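Local coordinates for KLLA0F20702p (Kluyveromyces lactis, PDB 5Y5A), which probably serves as the yeast Est1 telomerase subunit, helping to recruit telomerase to telomeres through its complex with the telomere protein Cdc13, at residues M40-I45 / P128-L133; S136-I141 / R190-I195; A426-C431 / F496-F501; T477-Y482 / S520-T525. All coordinates share one frame; numbering follows the deposited sequence.

Interaction 1: M40-I45 / P128-L133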
# COMPACT_ATOMS: atom_id res chain seq x y z
N MET A 40 -23.56 17.09 22.56
CA MET A 40 -24.78 17.43 21.85
C MET A 40 -24.65 17.10 20.37
O MET A 40 -25.56 16.53 19.76
CB MET A 40 -25.11 18.91 22.03
CG MET A 40 -25.47 19.29 23.45
SD MET A 40 -26.91 18.39 24.06
CE MET A 40 -28.19 19.08 23.02
N ILE A 41 -23.50 17.44 19.79
CA ILE A 41 -23.25 17.19 18.37
C ILE A 41 -23.14 15.69 18.10
O ILE A 41 -23.67 15.20 17.11
CB ILE A 41 -21.98 17.93 17.89
CG1 ILE A 41 -22.19 19.44 17.98
CG2 ILE A 41 -21.61 17.52 16.47
CD1 ILE A 41 -20.97 20.27 17.67
N HIS A 42 -22.45 14.98 18.98
CA HIS A 42 -22.35 13.52 18.88
C HIS A 42 -23.74 12.88 18.94
O HIS A 42 -24.01 11.90 18.24
CB HIS A 42 -21.48 12.96 20.01
CG HIS A 42 -20.02 12.93 19.68
ND1 HIS A 42 -19.10 12.22 20.42
CD2 HIS A 42 -19.31 13.52 18.69
CE1 HIS A 42 -17.90 12.37 19.90
NE2 HIS A 42 -18.00 13.16 18.85
N SER A 43 -24.60 13.43 19.78
CA SER A 43 -25.95 12.90 19.95
C SER A 43 -26.78 13.03 18.68
O SER A 43 -27.56 12.14 18.35
CB SER A 43 -26.66 13.60 21.11
OG SER A 43 -28.03 13.24 21.15
N LYS A 44 -26.60 14.14 17.97
CA LYS A 44 -27.32 14.36 16.72
C LYS A 44 -26.80 13.46 15.62
O LYS A 44 -27.56 12.91 14.84
CB LYS A 44 -27.21 15.82 16.29
CG LYS A 44 -27.98 16.79 17.15
CD LYS A 44 -27.98 18.18 16.55
CE LYS A 44 -28.86 19.13 17.35
NZ LYS A 44 -28.92 20.48 16.73
N ILE A 45 -25.48 13.31 15.58
CA ILE A 45 -24.83 12.51 14.55
C ILE A 45 -25.20 11.04 14.70
O ILE A 45 -25.56 10.38 13.72
CB ILE A 45 -23.31 12.68 14.59
CG1 ILE A 45 -22.93 14.12 14.23
CG2 ILE A 45 -22.62 11.69 13.65
CD1 ILE A 45 -21.43 14.37 14.23
N PRO A 128 -12.26 9.89 24.59
CA PRO A 128 -13.14 8.72 24.66
C PRO A 128 -14.48 8.89 23.95
O PRO A 128 -15.06 7.90 23.51
CB PRO A 128 -13.34 8.53 26.17
CG PRO A 128 -12.10 9.07 26.77
CD PRO A 128 -11.76 10.27 25.93
N GLN A 129 -14.97 10.12 23.84
CA GLN A 129 -16.24 10.37 23.16
C GLN A 129 -16.07 10.21 21.65
O GLN A 129 -16.89 9.56 20.99
CB GLN A 129 -16.76 11.77 23.49
CG GLN A 129 -17.32 11.89 24.89
CD GLN A 129 -18.34 10.80 25.18
OE1 GLN A 129 -19.35 10.67 24.49
NE2 GLN A 129 -18.06 9.98 26.20
N ILE A 130 -15.01 10.81 21.13
CA ILE A 130 -14.67 10.71 19.72
C ILE A 130 -14.54 9.26 19.31
O ILE A 130 -15.10 8.83 18.30
CB ILE A 130 -13.36 11.45 19.40
CG1 ILE A 130 -13.51 12.94 19.72
CG2 ILE A 130 -12.96 11.23 17.94
CD1 ILE A 130 -12.24 13.73 19.51
N HIS A 131 -13.80 8.50 20.11
CA HIS A 131 -13.60 7.09 19.83
C HIS A 131 -14.92 6.34 19.88
O HIS A 131 -15.14 5.42 19.09
CB HIS A 131 -12.61 6.48 20.83
CG HIS A 131 -12.29 5.05 20.55
ND1 HIS A 131 -12.95 4.00 21.16
CD2 HIS A 131 -11.40 4.48 19.70
CE1 HIS A 131 -12.47 2.86 20.71
NE2 HIS A 131 -11.53 3.12 19.82
N LYS A 132 -15.79 6.73 20.80
CA LYS A 132 -17.07 6.06 20.97
C LYS A 132 -17.99 6.28 19.79
O LYS A 132 -18.72 5.37 19.40
CB LYS A 132 -17.76 6.51 22.26
CG LYS A 132 -17.36 5.71 23.48
CD LYS A 132 -18.06 6.18 24.74
CE LYS A 132 -17.56 5.43 25.96
NZ LYS A 132 -18.18 5.92 27.23
N LEU A 133 -17.97 7.47 19.22
CA LEU A 133 -18.83 7.77 18.07
C LEU A 133 -18.59 6.79 16.92
O LEU A 133 -19.53 6.34 16.26
CB LEU A 133 -18.59 9.20 17.59
CG LEU A 133 -19.48 9.68 16.45
CD1 LEU A 133 -20.92 9.81 16.90
CD2 LEU A 133 -18.99 11.01 15.93
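The backbone O of Gln129 is approached by two groups: Leu133 N donates its helical hydrogen bond to it at 2.9 Å, and the imidazole of His42 brings CE1 to within 3.2 Å of the same oxygen, a close C-H to oxygen approach, oblique to the ring. With His42 CB directed at the other helix, CG stands anti to the carbonyl carbon (chi1 -87°), and the ring beyond it extends to the Gln129 backbone. The CE1 corner then lies level with Ile130 N, which sits 3.5 Å from CE1 close to the ring plane, while Gln129 CB touches the same CE1 at 3.8 Å.

Leu133 works on the ring from above. Its CD2 makes a CH-pi contact over the face, 4.0 Å from the centroid and 27° off the normal, and its CB lies over the same face nearer the rim. The other methyl, CD1, points back toward the first helix and meets Ile45 CG2 at 4.1 Å, the two side chains crossing at about a right angle. The buried NE2 of His42 is satisfied by a hydrogen bond to NE2 of His90, which helps to fix the rotation of the ring; the two imidazoles are steeply inclined to each other.

His90 and Thr85, both on helix 78-105, also touch Leu133. The two segments run nearly parallel, 4° apart with axes 11.0 Å from each other, with helix 78-105 packing on both, consistent with the TPR-like helical array of the Est1 family.

Interaction 2: S136-I141 / R190-I195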
# COMPACT_ATOMS: atom_id res chain seq x y z
N SER A 136 -19.16 2.90 18.25
CA SER A 136 -20.60 2.66 18.43
C SER A 136 -21.21 2.23 17.11
O SER A 136 -22.02 1.30 17.06
CB SER A 136 -21.34 3.91 18.92
OG SER A 136 -20.93 4.31 20.21
N THR A 137 -20.81 2.92 16.06
CA THR A 137 -21.37 2.69 14.74
C THR A 137 -21.00 1.29 14.25
O THR A 137 -21.85 0.57 13.74
CB THR A 137 -20.88 3.76 13.75
OG1 THR A 137 -21.02 5.05 14.36
CG2 THR A 137 -21.69 3.72 12.47
N LEU A 138 -19.74 0.91 14.45
CA LEU A 138 -19.30 -0.46 14.17
C LEU A 138 -20.15 -1.49 14.90
O LEU A 138 -20.70 -2.40 14.28
CB LEU A 138 -17.83 -0.64 14.56
CG LEU A 138 -16.77 -0.17 13.56
CD1 LEU A 138 -15.39 -0.42 14.12
CD2 LEU A 138 -16.95 -0.88 12.23
N GLU A 139 -20.25 -1.34 16.22
CA GLU A 139 -21.04 -2.25 17.05
C GLU A 139 -22.50 -2.28 16.60
O GLU A 139 -23.13 -3.33 16.58
CB GLU A 139 -20.96 -1.84 18.53
CG GLU A 139 -19.64 -2.16 19.21
CD GLU A 139 -19.64 -1.78 20.68
OE1 GLU A 139 -20.15 -0.68 21.02
OE2 GLU A 139 -19.14 -2.57 21.51
N LEU A 140 -23.03 -1.11 16.25
CA LEU A 140 -24.38 -1.01 15.72
C LEU A 140 -24.51 -1.85 14.46
O LEU A 140 -25.42 -2.67 14.34
CB LEU A 140 -24.74 0.44 15.41
CG LEU A 140 -26.06 0.64 14.65
CD1 LEU A 140 -27.25 0.24 15.51
CD2 LEU A 140 -26.22 2.07 14.14
N ILE A 141 -23.58 -1.65 13.54
CA ILE A 141 -23.60 -2.32 12.25
C ILE A 141 -23.52 -3.83 12.38
O ILE A 141 -24.35 -4.55 11.83
CB ILE A 141 -22.45 -1.82 11.36
CG1 ILE A 141 -22.73 -0.39 10.89
CG2 ILE A 141 -22.25 -2.74 10.17
CD1 ILE A 141 -21.54 0.26 10.22
N ARG A 190 -14.89 3.46 7.20
CA ARG A 190 -14.69 4.82 7.68
C ARG A 190 -14.47 4.83 9.19
O ARG A 190 -13.60 5.56 9.69
CB ARG A 190 -15.87 5.70 7.31
CG ARG A 190 -15.96 5.97 5.82
CD ARG A 190 -14.65 6.52 5.26
NE ARG A 190 -14.90 7.25 4.03
CZ ARG A 190 -14.73 6.75 2.81
NH1 ARG A 190 -14.29 5.50 2.66
NH2 ARG A 190 -14.99 7.49 1.75
N CYS A 191 -15.23 4.02 9.91
CA CYS A 191 -15.08 3.93 11.36
C CYS A 191 -13.67 3.48 11.72
O CYS A 191 -13.03 4.05 12.59
CB CYS A 191 -16.10 2.97 11.97
SG CYS A 191 -17.79 3.57 11.93
N LEU A 192 -13.21 2.44 11.04
CA LEU A 192 -11.86 1.94 11.27
C LEU A 192 -10.81 2.96 10.85
O LEU A 192 -9.78 3.10 11.51
CB LEU A 192 -11.66 0.62 10.52
CG LEU A 192 -12.57 -0.52 11.00
CD1 LEU A 192 -12.56 -1.65 9.98
CD2 LEU A 192 -12.15 -1.04 12.37
N LEU A 193 -11.07 3.69 9.76
CA LEU A 193 -10.15 4.72 9.29
C LEU A 193 -10.00 5.86 10.30
O LEU A 193 -8.89 6.30 10.59
CB LEU A 193 -10.61 5.30 7.95
CG LEU A 193 -9.75 6.45 7.38
CD1 LEU A 193 -8.33 5.99 7.04
CD2 LEU A 193 -10.40 7.09 6.16
N TYR A 194 -11.11 6.35 10.83
CA TYR A 194 -11.06 7.53 11.67
C TYR A 194 -10.71 7.20 13.12
O TYR A 194 -10.22 8.05 13.86
CB TYR A 194 -12.38 8.29 11.59
CG TYR A 194 -12.63 8.85 10.21
CD1 TYR A 194 -11.62 9.53 9.53
CD2 TYR A 194 -13.85 8.67 9.56
CE1 TYR A 194 -11.83 10.03 8.24
CE2 TYR A 194 -14.07 9.17 8.28
CZ TYR A 194 -13.06 9.85 7.63
OH TYR A 194 -13.27 10.35 6.36
N ILE A 195 -10.95 5.96 13.53
CA ILE A 195 -10.41 5.49 14.79
C ILE A 195 -8.89 5.51 14.66
O ILE A 195 -8.19 5.99 15.56
CB ILE A 195 -10.92 4.08 15.16
CG1 ILE A 195 -12.34 4.17 15.72
CG2 ILE A 195 -10.01 3.43 16.18
CD1 ILE A 195 -12.96 2.83 16.03
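No flat group takes part where Leu138 meets Cys191: an isopropyl group lies against a CB, and the aromatic ring of these two segments, Tyr194, has its face stacked on Trp86 instead. Leu138 CG comes to 3.6 Å from Cys191 CB, and both its methyls also touch that carbon. CD1 goes further, meeting Leu192 CD2 at 3.7 Å with the side chains at about a right angle. It also brushes Ile195 CD1, a longer contact of 4.5 Å.

Segments 136-141 and 190-195, on helices 113-144 and 179-206, run antiparallel with axes 9.9 Å apart and a crossing angle of -156°; they belong to the all-helical Est1 domain, whose family is grouped with the TPR proteins. Trimming Leu138 to an alanine would probably open a gap over Cys191 CB and leave Leu192 CD2 without its methyl partner.

Beside the leucine, the sulphur of Cys191 rests on Thr137, with SG 3.6 Å from CB and CG2 slightly farther. Thr137 CB already points at Cys191; CG2, anti to the backbone N, lies beside it, and OG1 (chi1 -47°) is hydrogen-bonded to Leu133 O one turn back. Leu159, from a loop, packs on both Leu138 and Leu192.

Interaction 3: A426-C431 / F496-F501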
# COMPACT_ATOMS: atom_id res chain seq x y z
N ALA A 426 8.65 -12.57 -8.89
CA ALA A 426 8.57 -12.89 -10.32
C ALA A 426 7.14 -12.76 -10.85
O ALA A 426 6.94 -12.28 -11.97
CB ALA A 426 9.12 -14.30 -10.59
N ARG A 427 6.14 -13.18 -10.06
CA ARG A 427 4.74 -13.08 -10.49
C ARG A 427 4.35 -11.62 -10.71
O ARG A 427 3.67 -11.28 -11.67
CB ARG A 427 3.79 -13.68 -9.45
CG ARG A 427 3.72 -15.19 -9.40
CD ARG A 427 2.61 -15.61 -8.46
NE ARG A 427 1.30 -15.17 -8.91
CZ ARG A 427 0.28 -14.89 -8.10
NH1 ARG A 427 -0.89 -14.51 -8.60
NH2 ARG A 427 0.44 -15.00 -6.79
N ILE A 428 4.80 -10.78 -9.79
CA ILE A 428 4.45 -9.38 -9.79
C ILE A 428 5.05 -8.64 -10.99
O ILE A 428 4.36 -7.83 -11.63
CB ILE A 428 4.90 -8.77 -8.46
CG1 ILE A 428 3.94 -9.25 -7.37
CG2 ILE A 428 4.96 -7.26 -8.52
CD1 ILE A 428 4.44 -8.98 -6.00
N MET A 429 6.30 -8.95 -11.32
CA MET A 429 6.93 -8.42 -12.52
C MET A 429 6.11 -8.75 -13.77
O MET A 429 5.77 -7.87 -14.56
CB MET A 429 8.36 -8.95 -12.67
CG MET A 429 9.32 -8.53 -11.55
SD MET A 429 11.01 -9.14 -11.84
CE MET A 429 11.73 -9.01 -10.21
N MET A 430 5.77 -10.02 -13.93
CA MET A 430 5.05 -10.47 -15.11
C MET A 430 3.65 -9.90 -15.17
O MET A 430 3.17 -9.52 -16.23
CB MET A 430 4.99 -12.00 -15.15
CG MET A 430 6.36 -12.64 -15.13
SD MET A 430 7.47 -11.92 -16.36
CE MET A 430 6.58 -12.34 -17.84
N CYS A 431 2.98 -9.83 -14.02
CA CYS A 431 1.64 -9.28 -13.98
C CYS A 431 1.65 -7.80 -14.31
O CYS A 431 0.74 -7.29 -14.98
CB CYS A 431 1.00 -9.52 -12.62
SG CYS A 431 0.46 -11.21 -12.40
N PHE A 496 -5.43 -4.20 -10.38
CA PHE A 496 -6.32 -4.38 -9.23
C PHE A 496 -6.35 -5.83 -8.74
O PHE A 496 -6.83 -6.11 -7.64
CB PHE A 496 -7.76 -3.99 -9.58
CG PHE A 496 -7.87 -2.61 -10.17
CD1 PHE A 496 -7.21 -1.54 -9.58
CD2 PHE A 496 -8.60 -2.38 -11.33
CE1 PHE A 496 -7.29 -0.26 -10.12
CE2 PHE A 496 -8.69 -1.10 -11.87
CZ PHE A 496 -8.02 -0.03 -11.26
N THR A 497 -5.82 -6.74 -9.55
CA THR A 497 -5.71 -8.14 -9.14
C THR A 497 -4.67 -8.84 -10.04
O THR A 497 -4.62 -8.58 -11.25
CB THR A 497 -7.07 -8.90 -9.15
OG1 THR A 497 -6.91 -10.21 -8.61
CG2 THR A 497 -7.66 -8.99 -10.56
N LEU A 498 -3.83 -9.68 -9.46
CA LEU A 498 -2.84 -10.42 -10.25
C LEU A 498 -3.55 -11.44 -11.14
O LEU A 498 -4.11 -12.42 -10.66
CB LEU A 498 -1.82 -11.12 -9.34
CG LEU A 498 -1.18 -10.24 -8.27
CD1 LEU A 498 -0.15 -11.01 -7.45
CD2 LEU A 498 -0.57 -8.99 -8.89
N SER A 499 -3.50 -11.21 -12.45
CA SER A 499 -4.28 -11.99 -13.40
C SER A 499 -3.49 -13.09 -14.15
O SER A 499 -3.86 -13.45 -15.27
CB SER A 499 -4.93 -11.05 -14.42
OG SER A 499 -3.94 -10.33 -15.15
N ASP A 500 -2.43 -13.62 -13.54
CA ASP A 500 -1.70 -14.73 -14.16
C ASP A 500 -2.45 -16.05 -13.97
O ASP A 500 -2.53 -16.86 -14.88
CB ASP A 500 -0.28 -14.84 -13.61
CG ASP A 500 -0.22 -14.68 -12.10
OD1 ASP A 500 -1.28 -14.67 -11.44
OD2 ASP A 500 0.91 -14.58 -11.56
N PHE A 501 -3.01 -16.26 -12.78
CA PHE A 501 -3.92 -17.38 -12.57
C PHE A 501 -5.25 -17.10 -13.25
O PHE A 501 -5.57 -15.95 -13.55
CB PHE A 501 -4.18 -17.63 -11.08
CG PHE A 501 -3.04 -18.28 -10.36
CD1 PHE A 501 -2.88 -19.66 -10.37
CD2 PHE A 501 -2.14 -17.51 -9.64
CE1 PHE A 501 -1.84 -20.26 -9.69
CE2 PHE A 501 -1.09 -18.10 -8.97
CZ PHE A 501 -0.94 -19.48 -8.99
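Helix 421-433 and an irregular loop come closest at Cys431 and Leu498, whose CA atoms are 5.9 Å apart. The contact is carried by Arg427, which grips Asp500 side-on with two nitrogens. Arg427 NE reaches Asp500 OD2 at 2.7 Å, and NH1 reaches OD1 at 2.9 Å along a nearly straight N-H line, using the syn lone pair. Guanidinium and carboxylate are close to coplanar, 21° apart. The arginine chain bends at chi3 (63°), which brings NE to the acid; chi4 then sets CZ and with it NH1. OD1 takes a second bond from Phe501 N, on its anti side and well out of the carboxylate plane.

Both faces of the guanidinium are packed. Phe501 comes edge-on, its CE2 over the centre 3.5 Å above the plane, ring and guanidinium 78° apart; Leu498 CD1 lies over the opposite face, toward the rim. All this ties a loop of the Est1 DNA/RNA-binding domain to helix 421-433, and a bound peptide, presumably from Cdc13, packs aromatic side-chain atoms on Met430 and Thr497 close by. Arg427 also pairs with Glu484 through NH2 and Asp485 through NH1, so its charge is shared among three carboxylates. An alanine in place of Arg427 would probably leave buried Asp500 without the two nitrogens that grip it and take one counter-charge from Glu484 and Asp485, the latter still paired with Arg478.

Cys431 SG lies over a face of the carboxylate, 3.5 Å from Asp500 OD2 and 3.8 Å from Leu498 CB.

Interaction 4: T477-Y482 / S520-T525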
# COMPACT_ATOMS: atom_id res chain seq x y z
N THR A 477 -4.81 -23.04 -11.95
CA THR A 477 -5.86 -22.51 -11.09
C THR A 477 -5.56 -22.79 -9.63
O THR A 477 -4.52 -23.37 -9.30
CB THR A 477 -7.24 -23.10 -11.44
OG1 THR A 477 -7.25 -24.51 -11.15
CG2 THR A 477 -7.57 -22.89 -12.91
N ARG A 478 -6.48 -22.39 -8.77
CA ARG A 478 -6.26 -22.40 -7.33
C ARG A 478 -7.56 -22.12 -6.59
O ARG A 478 -8.57 -21.75 -7.20
CB ARG A 478 -5.23 -21.36 -6.95
CG ARG A 478 -5.65 -19.97 -7.37
CD ARG A 478 -4.63 -18.97 -6.93
NE ARG A 478 -4.93 -17.62 -7.39
CZ ARG A 478 -4.26 -16.56 -6.97
NH1 ARG A 478 -3.28 -16.72 -6.09
NH2 ARG A 478 -4.56 -15.35 -7.43
N ASP A 479 -7.54 -22.27 -5.27
CA ASP A 479 -8.76 -22.15 -4.49
C ASP A 479 -8.80 -20.91 -3.60
O ASP A 479 -9.85 -20.60 -3.01
CB ASP A 479 -8.95 -23.40 -3.63
CG ASP A 479 -9.26 -24.62 -4.47
OD1 ASP A 479 -9.81 -24.45 -5.58
OD2 ASP A 479 -8.95 -25.75 -4.04
N TYR A 480 -7.69 -20.18 -3.53
CA TYR A 480 -7.61 -19.00 -2.68
C TYR A 480 -6.45 -18.09 -3.06
O TYR A 480 -5.56 -18.48 -3.81
CB TYR A 480 -7.50 -19.42 -1.20
CG TYR A 480 -6.27 -20.25 -0.86
CD1 TYR A 480 -5.08 -19.64 -0.47
CD2 TYR A 480 -6.31 -21.64 -0.92
CE1 TYR A 480 -3.97 -20.39 -0.15
CE2 TYR A 480 -5.19 -22.40 -0.60
CZ TYR A 480 -4.02 -21.76 -0.22
OH TYR A 480 -2.90 -22.51 0.10
N PHE A 481 -6.48 -16.87 -2.53
CA PHE A 481 -5.44 -15.88 -2.78
C PHE A 481 -4.18 -16.16 -1.96
O PHE A 481 -4.27 -16.64 -0.83
CB PHE A 481 -5.94 -14.47 -2.47
CG PHE A 481 -6.59 -13.78 -3.64
CD1 PHE A 481 -6.90 -14.47 -4.80
CD2 PHE A 481 -6.86 -12.42 -3.58
CE1 PHE A 481 -7.48 -13.83 -5.87
CE2 PHE A 481 -7.46 -11.77 -4.65
CZ PHE A 481 -7.76 -12.48 -5.80
N TYR A 482 -3.02 -15.87 -2.54
CA TYR A 482 -1.75 -16.01 -1.84
C TYR A 482 -1.34 -14.66 -1.22
O TYR A 482 -2.00 -13.64 -1.46
CB TYR A 482 -0.66 -16.52 -2.78
CG TYR A 482 -0.96 -17.88 -3.39
CD1 TYR A 482 -1.77 -18.80 -2.72
CD2 TYR A 482 -0.45 -18.25 -4.62
CE1 TYR A 482 -2.05 -20.03 -3.27
CE2 TYR A 482 -0.72 -19.49 -5.18
CZ TYR A 482 -1.53 -20.37 -4.50
OH TYR A 482 -1.82 -21.60 -5.05
N SER A 520 -9.19 -20.60 3.92
CA SER A 520 -10.09 -21.61 3.36
C SER A 520 -9.87 -22.96 4.03
O SER A 520 -8.88 -23.16 4.74
CB SER A 520 -9.90 -21.73 1.85
OG SER A 520 -8.83 -22.61 1.54
N LYS A 521 -10.79 -23.88 3.78
CA LYS A 521 -10.67 -25.25 4.29
C LYS A 521 -9.53 -25.96 3.56
O LYS A 521 -8.84 -26.80 4.14
CB LYS A 521 -11.98 -26.01 4.10
CG LYS A 521 -13.21 -25.24 4.55
CD LYS A 521 -14.48 -26.08 4.35
CE LYS A 521 -15.72 -25.31 4.76
NZ LYS A 521 -16.96 -26.13 4.65
N ASN A 522 -9.36 -25.63 2.29
CA ASN A 522 -8.27 -26.17 1.50
C ASN A 522 -7.07 -25.23 1.52
O ASN A 522 -6.86 -24.47 0.57
CB ASN A 522 -8.71 -26.42 0.06
CG ASN A 522 -7.55 -26.82 -0.84
OD1 ASN A 522 -7.14 -26.06 -1.71
ND2 ASN A 522 -7.03 -28.03 -0.63
N LYS A 523 -6.30 -25.27 2.60
CA LYS A 523 -5.01 -24.59 2.61
C LYS A 523 -3.93 -25.59 2.26
O LYS A 523 -3.89 -26.69 2.79
CB LYS A 523 -4.74 -23.93 3.96
CG LYS A 523 -3.44 -23.14 4.00
CD LYS A 523 -3.24 -22.47 5.35
CE LYS A 523 -1.94 -21.70 5.40
NZ LYS A 523 -1.72 -21.04 6.71
N LEU A 524 -3.06 -25.19 1.34
CA LEU A 524 -2.01 -26.07 0.85
C LEU A 524 -0.75 -25.91 1.69
O LEU A 524 -0.57 -24.89 2.35
CB LEU A 524 -1.72 -25.76 -0.62
CG LEU A 524 -2.94 -25.80 -1.54
CD1 LEU A 524 -2.63 -25.10 -2.86
CD2 LEU A 524 -3.37 -27.24 -1.77
N THR A 525 0.12 -26.92 1.65
CA THR A 525 1.42 -26.80 2.30
C THR A 525 2.21 -25.67 1.65
O THR A 525 1.89 -25.23 0.55
CB THR A 525 2.23 -28.09 2.20
OG1 THR A 525 2.63 -28.29 0.84
CG2 THR A 525 1.42 -29.28 2.67
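Tyr480 and Leu524 join two loops that each run straight into a helix, with Tyr482 at the N-cap of helix 483-487 and Thr525 at the N-cap of helix 526-546, where its OG1 caps Glu528 N. The first loop belongs to the Est1 DNA/RNA-binding domain, and the contact lies just ahead of both helix starts.

The bond across it is Leu524 N to Tyr480 OH, 3.0 Å and close to straight at 168°, with the N near the plane of the phenol ring. The same OH is hydrogen-bonded to Glu529 on helix 526-546, so the buried hydroxyl has partners both in the loop and in the helix that follows it. Tyr480 CB points at the other loop, and CG lies between the backbone N and the carbonyl carbon (chi1 61°).

Leucine carbons then gather round the hydroxyl end. CB of Leu524 is 3.5 Å from Tyr480 OH, and CG sits 4.2 Å from Tyr480 CE2, the two side chains crossing obliquely. At the other end of the ring Ser520 OG approaches CD2 of Tyr480 at 3.7 Å. Asp479 lies beside Asn522, but that residue is poorly ordered and its amide orientation is uncertain. Tyr482 adds a lighter touch: its OH, hydrogen-bonded to Ser532, comes within 4.2 Å of Leu524 CD1.

In the fold
Along the chain, interactions 1 and 2 follow one another, whereas interactions 3 and 4 alternate their segments. Interactions 1 and 2 have centres 12 Å apart and share helix 113-144, which packs against helices 33-53 and 179-206 along this length; His131 touches Ile195 between them. Interactions 3 and 4 lie about 17 Å apart, centre to centre, in the other part of the molecule, and meet where Arg478 packs on Phe501 and Tyr482 on the same ring. The two pairs do not touch: the centres of interactions 1 and 3 are about 44 Å apart, on opposite sides of the chain's centre. One pair lies within the N-terminal helical array; the other joins loops near the bound peptide.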